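Local coordinates for uncharacterized protein (Klebsiella pneumoniae, PDB 2A2L) that is of unknown function but belongs to the HbpS-like family of haem-degrading proteins, and so may bind or break down haem, at residues Ser89-Gly92 and Leu93-Thr96. Numbering follows the deposited sequence.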
# COMPACT_ATOMS: atom_id res chain seq x y z
N SER A 89 17.14 -4.32 21.92
CA SER A 89 16.03 -5.27 22.06
C SER A 89 14.93 -5.11 20.98
O SER A 89 14.53 -6.08 20.33
CB SER A 89 15.42 -5.19 23.47
OG SER A 89 15.09 -3.84 23.80
N LEU A 90 14.48 -3.87 20.78
CA LEU A 90 13.35 -3.59 19.90
C LEU A 90 13.78 -3.14 18.50
O LEU A 90 12.99 -2.53 17.80
CB LEU A 90 12.40 -2.55 20.53
CG LEU A 90 11.60 -2.99 21.76
CD1 LEU A 90 11.19 -1.86 22.66
CD2 LEU A 90 10.38 -3.81 21.38
N TYR A 91 15.01 -3.47 18.08
CA TYR A 91 15.45 -3.24 16.70
C TYR A 91 14.43 -3.81 15.72
O TYR A 91 14.13 -4.99 15.76
CB TYR A 91 16.81 -3.91 16.42
CG TYR A 91 17.37 -3.69 15.01
CD1 TYR A 91 17.44 -2.39 14.45
CD2 TYR A 91 17.84 -4.76 14.24
CE1 TYR A 91 17.95 -2.17 13.16
CE2 TYR A 91 18.38 -4.54 12.94
CZ TYR A 91 18.42 -3.25 12.42
OH TYR A 91 18.91 -3.02 11.14
N GLY A 92 13.92 -2.96 14.83
CA GLY A 92 12.89 -3.36 13.86
C GLY A 92 11.48 -2.93 14.23
O GLY A 92 10.56 -3.11 13.45
N LEU A 93 11.31 -2.34 15.41
CA LEU A 93 10.05 -1.69 15.79
C LEU A 93 9.58 -0.63 14.80
O LEU A 93 8.37 -0.38 14.64
CB LEU A 93 10.19 -1.07 17.16
CG LEU A 93 8.93 -0.51 17.79
CD1 LEU A 93 7.83 -1.56 17.81
CD2 LEU A 93 9.23 -0.01 19.18
N GLN A 94 10.55 -0.01 14.14
CA GLN A 94 10.33 1.11 13.25
C GLN A 94 9.74 0.65 11.90
O GLN A 94 9.31 1.49 11.07
CB GLN A 94 11.65 1.84 13.02
CG GLN A 94 12.80 0.92 12.56
CD GLN A 94 13.68 0.51 13.71
OE1 GLN A 94 13.20 -0.04 14.70
NE2 GLN A 94 14.99 0.79 13.60
N LEU A 95 9.71 -0.67 11.70
CA LEU A 95 9.19 -1.27 10.48
C LEU A 95 7.74 -1.71 10.63
O LEU A 95 7.05 -1.94 9.65
CB LEU A 95 10.08 -2.42 10.04
CG LEU A 95 11.46 -1.92 9.60
CD1 LEU A 95 12.39 -3.10 9.40
CD2 LEU A 95 11.35 -1.13 8.30
N THR A 96 7.28 -1.78 11.87
CA THR A 96 5.90 -2.20 12.14
C THR A 96 4.89 -1.07 11.99
O THR A 96 5.27 0.08 11.79
CB THR A 96 5.78 -2.86 13.52
OG1 THR A 96 5.59 -1.85 14.52
CG2 THR A 96 7.00 -3.67 13.82
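Gln94 reaches back to Gly92 through its side-chain torsions: chi1 of 53° sets CG between the backbone N and the carbonyl carbon, and a bend at chi2 turns the amide back toward the Tyr91-Gly92 peptide. OE1 thereby lies 3.0 Å from Gly92 N and accepts a weak hydrogen bond, the N-H pointing well off the line to it at 133°. The other end of the amide, NE2, passes 4.1 Å from CD1 of Tyr91, with amide and ring planes nearly perpendicular at 82°. NE2 also donates to the carbonyl of Val84, which, with the weak bond at OE1, is consistent with the amide's assigned orientation. The backbone here forms a type II beta turn from Leu90 to Leu93, closed by Leu93 N donating to Leu90 O over 2.9 Å. Gly92 takes the third position with a positive phi, the usual place for glycine in a type II turn. From Leu93 to Leu95 the backbone takes helical angles without the regular bonds of a helix, and Leu95 N bonds Gly92 O at 3.1 Å, approaching from above the carbonyl plane, while Thr96 CG2 rests 3.6 Å from Gly92 O. Thr96 OG1 and Thr96 N both donate to Leu93 O from one face of its plane, OG1 at 3.1 Å. Leu93 CD2 also lies 4.3 Å from Leu90 CB, a loose apolar contact. Both 89-92 and 93-96 belong to the long excursion between helix 59-72 and strand 107-111, which projects from the sheet domain into the subunit interfaces. There Leu93 and Thr96 pack on Ile62 of a second subunit, and Tyr91 and Gln94 meet Tyr91 of a third.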